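Side-chain contacts in tryptophan synthase alpha chain (Aquifex aeolicus, PDB 2EKC), which probably cleaves indoleglycerol phosphate to indole and glyceraldehyde 3-phosphate, the alpha-subunit half of the final step of tryptophan biosynthesis: residues I50-S55 and Y103-R108; K113-S118 and D124-P129; R222-G225 and G230-V233. All coordinates share one frame; numbering follows the deposited sequence.

Interaction 1: residues I50-S55 and Y103-R108; sequences IGFPFS and YNPIFR
Asn104 meets Phe54 at the rim of its ring: the amide ND2 lies in the ring plane, 3.7 Å from Phe54 CE1, and the amide and ring planes are 58° apart. Next along the helix, Pro105 sits in the corner made by two phenyl rings and turns a different ring carbon to each. Its CG comes to 3.5 Å from Phe54 CD1, while CD sits 3.7 Å from Phe54 CE1, and the two side chains cross at about a right angle. Pro105 CB instead approaches Phe52, 3.7 Å from CE2. Phe52 reaches this carbon because its CG is anti to the backbone N (chi1 174°), which swings the ring out from the strand end toward the helix. Phe54 also stacks on Tyr102, and Phe52 packs against Phe78 and Phe114. The contact thus ties the loop after barrel strand 47-51 to the helix following strand 97-100, at the C-terminal end of the strands, where a TIM barrel has its active site; the Phe54 side chain is about 7 Å from that of Asp60, a predicted proton acceptor. Without hydrogen bonds, the fit rests on van der Waals contact, mostly round Pro105's rigid ring, with the exposed Asn104 amide at the Phe54 edge.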
# COMPACT_ATOMS: atom_id res chain seq x y z
N ILE A 50 4.62 -2.20 2.25
CA ILE A 50 5.60 -2.48 3.29
C ILE A 50 5.66 -1.34 4.30
O ILE A 50 6.05 -0.23 3.96
CB ILE A 50 7.00 -2.68 2.65
CG1 ILE A 50 6.93 -3.78 1.59
CG2 ILE A 50 8.03 -3.02 3.73
CD1 ILE A 50 8.26 -4.06 0.85
N GLY A 51 5.28 -1.63 5.54
CA GLY A 51 5.28 -0.60 6.58
C GLY A 51 6.64 -0.27 7.17
O GLY A 51 7.35 -1.16 7.65
N PHE A 52 6.99 1.01 7.14
CA PHE A 52 8.26 1.53 7.67
C PHE A 52 7.92 2.17 9.03
O PHE A 52 7.35 3.26 9.08
CB PHE A 52 8.80 2.58 6.67
CG PHE A 52 10.04 3.32 7.12
CD1 PHE A 52 10.81 2.88 8.19
CD2 PHE A 52 10.45 4.47 6.44
CE1 PHE A 52 11.97 3.56 8.57
CE2 PHE A 52 11.60 5.16 6.80
CZ PHE A 52 12.37 4.71 7.87
N PRO A 53 8.26 1.49 10.14
CA PRO A 53 7.97 1.98 11.49
C PRO A 53 8.34 3.45 11.71
O PRO A 53 9.46 3.87 11.42
CB PRO A 53 8.79 1.05 12.38
CG PRO A 53 8.80 -0.23 11.59
CD PRO A 53 9.07 0.26 10.20
N PHE A 54 7.39 4.22 12.25
CA PHE A 54 7.60 5.64 12.51
C PHE A 54 7.20 6.01 13.94
O PHE A 54 6.26 5.45 14.50
CB PHE A 54 6.79 6.47 11.49
CG PHE A 54 7.02 7.95 11.59
CD1 PHE A 54 8.31 8.48 11.57
CD2 PHE A 54 5.94 8.83 11.70
CE1 PHE A 54 8.52 9.86 11.65
CE2 PHE A 54 6.14 10.21 11.78
CZ PHE A 54 7.44 10.72 11.76
N SER A 55 7.92 6.97 14.52
CA SER A 55 7.67 7.39 15.90
C SER A 55 6.39 8.19 16.16
O SER A 55 5.97 8.32 17.31
CB SER A 55 8.86 8.22 16.41
OG SER A 55 8.93 9.44 15.71
N TYR A 103 6.49 11.27 5.76
CA TYR A 103 7.43 12.17 5.09
C TYR A 103 8.72 12.50 5.82
O TYR A 103 9.79 12.48 5.22
CB TYR A 103 6.74 13.49 4.72
CG TYR A 103 7.69 14.43 4.01
CD1 TYR A 103 8.07 14.21 2.69
CD2 TYR A 103 8.26 15.51 4.69
CE1 TYR A 103 9.01 15.03 2.07
CE2 TYR A 103 9.20 16.34 4.08
CZ TYR A 103 9.57 16.09 2.77
OH TYR A 103 10.50 16.90 2.17
N ASN A 104 8.62 12.82 7.11
CA ASN A 104 9.79 13.19 7.90
C ASN A 104 11.03 12.32 7.71
O ASN A 104 12.13 12.83 7.49
CB ASN A 104 9.42 13.24 9.39
CG ASN A 104 10.60 13.55 10.28
OD1 ASN A 104 11.31 14.53 10.07
ND2 ASN A 104 10.82 12.71 11.29
N PRO A 105 10.88 10.98 7.79
CA PRO A 105 12.03 10.10 7.61
C PRO A 105 12.74 10.31 6.26
O PRO A 105 13.97 10.18 6.17
CB PRO A 105 11.43 8.70 7.73
CG PRO A 105 10.31 8.93 8.71
CD PRO A 105 9.69 10.21 8.20
N ILE A 106 11.98 10.61 5.22
CA ILE A 106 12.56 10.82 3.91
C ILE A 106 13.47 12.05 3.96
O ILE A 106 14.60 12.03 3.47
CB ILE A 106 11.47 11.07 2.83
CG1 ILE A 106 10.52 9.87 2.77
CG2 ILE A 106 12.13 11.29 1.47
CD1 ILE A 106 9.38 10.05 1.77
N PHE A 107 12.96 13.11 4.58
CA PHE A 107 13.71 14.36 4.71
C PHE A 107 14.93 14.18 5.60
O PHE A 107 16.01 14.69 5.30
CB PHE A 107 12.82 15.46 5.28
CG PHE A 107 13.54 16.77 5.45
CD1 PHE A 107 13.91 17.52 4.34
CD2 PHE A 107 13.87 17.23 6.72
CE1 PHE A 107 14.60 18.73 4.50
CE2 PHE A 107 14.56 18.43 6.89
CZ PHE A 107 14.92 19.18 5.77
N ARG A 108 14.76 13.47 6.71
CA ARG A 108 15.85 13.24 7.65
C ARG A 108 16.99 12.46 7.00
O ARG A 108 18.17 12.77 7.20
CB ARG A 108 15.36 12.47 8.87
CG ARG A 108 16.41 12.28 9.96
CD ARG A 108 16.02 11.16 10.90
NE ARG A 108 16.20 9.85 10.27
CZ ARG A 108 15.40 8.81 10.46
NH1 ARG A 108 14.36 8.92 11.28
NH2 ARG A 108 15.64 7.66 9.85

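Interaction 2: residues K113-S118 and D124-P129; sequences KFCRLS and DGFIVP
Phe126 points from barrel strand 125-127 into helix 111-120, the helix that precedes this strand in the TIM barrel, and its ring meets Phe114, Cys115 and Ser118 over one turn. The aromatic part is an offset edge-to-face (T-shaped) pair: the edge of Phe114 is turned toward the face of Phe126, with ring planes at 80° and centroids 5.5 Å apart. The closest atoms are Phe114 CE1 and Phe126 CZ, 3.5 Å apart, so the meeting falls near the outer end of the Phe126 ring and not over its centre. Phe114 is stacked in addition on Phe78, which carries the aromatic cluster onto helix 78-91.

A sulfur-aromatic contact comes from Cys115, whose SG approaches obliquely, 4.0 Å from Phe126 CE2. Met143 of helix 133-145 touches both Cys115 and Phe126, and Leu99 of the adjacent strand also packs on Phe126. With only a methyl group here, as in an alanine, the Phe114 edge and the Cys115 sulfur would probably lose their aromatic partner and a gap would open between helix and strand.

The polar part belongs to Ser118. Its CB lies at the edge of the Phe126 ring, in plane, and OG is 3.5 Å from Phe126 CZ. With OG beside its own backbone N (chi1 -68°), the hydroxyl reaches back one helical turn and donates to Phe114 O, so this buried polar group is satisfied within the helix while resting against an aromatic rim. Phe114 O accepts two hydrogen bonds, from Ser118 N and, at 2.9 Å, from Ser118 OG; they arrive from opposite faces of the carbonyl plane, the hydroxyl 35° out of it.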
# COMPACT_ATOMS: atom_id res chain seq x y z
N LYS A 113 19.10 10.22 -1.42
CA LYS A 113 19.53 8.96 -0.83
C LYS A 113 18.38 8.00 -0.57
O LYS A 113 18.45 6.81 -0.89
CB LYS A 113 20.28 9.21 0.48
CG LYS A 113 20.71 7.93 1.18
CD LYS A 113 21.40 8.18 2.50
CE LYS A 113 22.75 8.83 2.33
NZ LYS A 113 23.50 8.85 3.62
N PHE A 114 17.31 8.52 0.02
CA PHE A 114 16.13 7.71 0.34
C PHE A 114 15.61 7.01 -0.91
O PHE A 114 15.37 5.80 -0.92
CB PHE A 114 15.04 8.59 0.95
CG PHE A 114 13.92 7.82 1.60
CD1 PHE A 114 12.86 7.34 0.84
CD2 PHE A 114 13.93 7.59 2.97
CE1 PHE A 114 11.81 6.63 1.45
CE2 PHE A 114 12.89 6.88 3.58
CZ PHE A 114 11.83 6.40 2.82
N CYS A 115 15.44 7.78 -1.98
CA CYS A 115 14.94 7.23 -3.23
C CYS A 115 15.94 6.27 -3.86
O CYS A 115 15.56 5.21 -4.35
CB CYS A 115 14.58 8.36 -4.20
SG CYS A 115 13.10 9.30 -3.71
N ARG A 116 17.23 6.64 -3.83
CA ARG A 116 18.29 5.79 -4.39
C ARG A 116 18.25 4.41 -3.74
O ARG A 116 18.20 3.39 -4.42
CB ARG A 116 19.67 6.43 -4.15
CG ARG A 116 20.85 5.70 -4.77
CD ARG A 116 22.17 6.25 -4.23
NE ARG A 116 22.53 5.65 -2.95
CZ ARG A 116 23.25 6.25 -2.00
NH1 ARG A 116 23.68 7.49 -2.17
NH2 ARG A 116 23.54 5.61 -0.88
N LEU A 117 18.29 4.39 -2.41
CA LEU A 117 18.26 3.14 -1.67
C LEU A 117 17.00 2.32 -1.92
O LEU A 117 17.07 1.10 -2.11
CB LEU A 117 18.42 3.41 -0.17
CG LEU A 117 19.81 3.94 0.21
CD1 LEU A 117 19.82 4.38 1.66
CD2 LEU A 117 20.85 2.86 -0.04
N SER A 118 15.84 2.98 -1.90
CA SER A 118 14.57 2.29 -2.12
C SER A 118 14.57 1.56 -3.47
O SER A 118 14.19 0.39 -3.56
CB SER A 118 13.40 3.28 -2.08
OG SER A 118 13.21 3.81 -0.78
N ASP A 124 8.97 -0.30 -5.63
CA ASP A 124 8.40 0.19 -6.88
C ASP A 124 7.82 1.59 -6.78
O ASP A 124 7.85 2.35 -7.75
CB ASP A 124 7.33 -0.77 -7.38
CG ASP A 124 7.90 -2.09 -7.84
OD1 ASP A 124 8.70 -2.07 -8.80
OD2 ASP A 124 7.57 -3.12 -7.23
N GLY A 125 7.29 1.93 -5.61
CA GLY A 125 6.71 3.25 -5.41
C GLY A 125 6.47 3.54 -3.94
O GLY A 125 6.74 2.69 -3.09
N PHE A 126 5.96 4.73 -3.63
CA PHE A 126 5.68 5.11 -2.25
C PHE A 126 4.22 5.46 -2.01
O PHE A 126 3.47 5.78 -2.93
CB PHE A 126 6.46 6.37 -1.81
CG PHE A 126 7.96 6.25 -1.87
CD1 PHE A 126 8.60 5.02 -1.83
CD2 PHE A 126 8.74 7.41 -1.90
CE1 PHE A 126 10.01 4.95 -1.83
CE2 PHE A 126 10.13 7.36 -1.90
CZ PHE A 126 10.77 6.12 -1.86
N ILE A 127 3.83 5.39 -0.74
CA ILE A 127 2.52 5.83 -0.28
C ILE A 127 2.91 6.64 0.94
O ILE A 127 3.37 6.09 1.94
CB ILE A 127 1.59 4.68 0.16
CG1 ILE A 127 1.06 3.93 -1.06
CG2 ILE A 127 0.42 5.26 0.97
CD1 ILE A 127 0.10 2.82 -0.71
N VAL A 128 2.76 7.96 0.84
CA VAL A 128 3.11 8.87 1.92
C VAL A 128 1.81 9.46 2.46
O VAL A 128 1.27 10.41 1.90
CB VAL A 128 4.03 10.00 1.40
CG1 VAL A 128 4.46 10.90 2.54
CG2 VAL A 128 5.24 9.39 0.72
N PRO A 129 1.30 8.90 3.56
CA PRO A 129 0.06 9.31 4.21
C PRO A 129 -0.01 10.74 4.73
O PRO A 129 -1.09 11.32 4.80
CB PRO A 129 -0.10 8.28 5.33
CG PRO A 129 1.31 8.00 5.71
CD PRO A 129 1.99 7.87 4.36

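Interaction 3: residues R222-G225 and G230-V233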
# COMPACT_ATOMS: atom_id res chain seq x y z
N ARG A 222 -15.52 -8.12 -2.07
CA ARG A 222 -16.47 -8.27 -3.18
C ARG A 222 -17.21 -6.96 -3.44
O ARG A 222 -17.30 -6.51 -4.58
CB ARG A 222 -17.46 -9.39 -2.86
CG ARG A 222 -18.57 -9.56 -3.90
CD ARG A 222 -18.01 -9.95 -5.26
NE ARG A 222 -17.49 -11.31 -5.27
CZ ARG A 222 -16.83 -11.85 -6.29
NH1 ARG A 222 -16.60 -11.13 -7.39
NH2 ARG A 222 -16.39 -13.10 -6.22
N GLU A 223 -17.72 -6.34 -2.38
CA GLU A 223 -18.45 -5.08 -2.50
C GLU A 223 -17.59 -3.93 -3.03
O GLU A 223 -17.99 -3.24 -3.97
CB GLU A 223 -19.06 -4.70 -1.15
CG GLU A 223 -20.02 -5.74 -0.61
CD GLU A 223 -20.62 -5.35 0.73
OE1 GLU A 223 -19.85 -5.16 1.70
OE2 GLU A 223 -21.86 -5.24 0.81
N ILE A 224 -16.44 -3.71 -2.41
CA ILE A 224 -15.56 -2.63 -2.85
C ILE A 224 -14.99 -2.93 -4.23
O ILE A 224 -14.89 -2.05 -5.09
CB ILE A 224 -14.40 -2.42 -1.87
CG1 ILE A 224 -14.96 -2.03 -0.50
CG2 ILE A 224 -13.47 -1.33 -2.40
CD1 ILE A 224 -13.92 -1.98 0.59
N GLY A 225 -14.61 -4.19 -4.43
CA GLY A 225 -14.06 -4.61 -5.71
C GLY A 225 -15.04 -4.47 -6.85
O GLY A 225 -14.65 -4.51 -8.02
N GLY A 230 -9.17 -2.41 -7.02
CA GLY A 230 -8.52 -3.18 -5.98
C GLY A 230 -8.89 -2.71 -4.59
O GLY A 230 -9.45 -1.63 -4.41
N VAL A 231 -8.57 -3.53 -3.60
CA VAL A 231 -8.85 -3.20 -2.21
C VAL A 231 -7.60 -3.36 -1.36
O VAL A 231 -6.77 -4.24 -1.61
CB VAL A 231 -9.97 -4.09 -1.63
CG1 VAL A 231 -11.23 -3.94 -2.46
CG2 VAL A 231 -9.52 -5.53 -1.61
N VAL A 232 -7.47 -2.50 -0.36
CA VAL A 232 -6.33 -2.53 0.54
C VAL A 232 -6.76 -3.06 1.90
O VAL A 232 -7.74 -2.59 2.47
CB VAL A 232 -5.74 -1.11 0.72
CG1 VAL A 232 -4.47 -1.17 1.54
CG2 VAL A 232 -5.48 -0.49 -0.65
N VAL A 233 -6.03 -4.06 2.39
CA VAL A 233 -6.32 -4.66 3.69
C VAL A 233 -5.05 -4.55 4.53
O VAL A 233 -3.97 -4.89 4.06
CB VAL A 233 -6.69 -6.15 3.55
CG1 VAL A 233 -7.05 -6.74 4.91
CG2 VAL A 233 -7.86 -6.29 2.58
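Ile224 and Val231 press together through one methyl from each: Ile224 CG2 lies 3.4 Å from Val231 CG1, closer than carbons usually pack. The same Val231 methyl is 3.6 Å from Ile224 CB and 3.9 Å from Gly225 N, so a single branch of the valine faces the last turn of helix 218-225. That branch is set by chi1 of -58°, which puts CG1 anti to the carbonyl carbon and directs it at the helix. Helix and strand belong to the beta-alpha-beta unit 209-212, 218-225, 230-233, and they meet where the helix ends and the last barrel strand begins. This is the N-terminal end of the strand, away from the C-terminal mouth where TIM barrels carry out catalysis.

The other side of the helix is looser. Arg222 and Glu223 are exposed and point away from the strand. Ile224 itself is only partly exposed, its inner side packed also on Val211 and Val215, while Val231 is buried and touches Leu19 and Leu260 as well. No hydrogen bond links the two segments; Val231 pairs its backbone with strand 18-24, which closes the barrel. Between these two segments the helix end therefore meets the strand through close apolar contact, with its charged residues kept on the outer surface.

How the interactions relate
The three contacts follow one another along the chain, each complete before the next begins, and all reach the same closed parallel sheet of the TIM barrel. Interactions 1 and 2 have centres 10 Å apart. Helices 103-109 and 111-120 are consecutive, and the contacts touch: Ile106 CA is 3.6 Å from Phe114 CD2, and Phe52 CE2 is 3.9 Å from Phe114 CE2. Phe114 thus links the packing outside strands 47-51 and 125-127, with strand 97-100 between them. Interaction 3 lies across the chain's centre, 26 Å and 25 Å from interactions 1 and 2 between centres. The barrel wall is thus packed at separate places, interaction 1 near the predicted active site, interaction 3 at the last strand's N-terminal end.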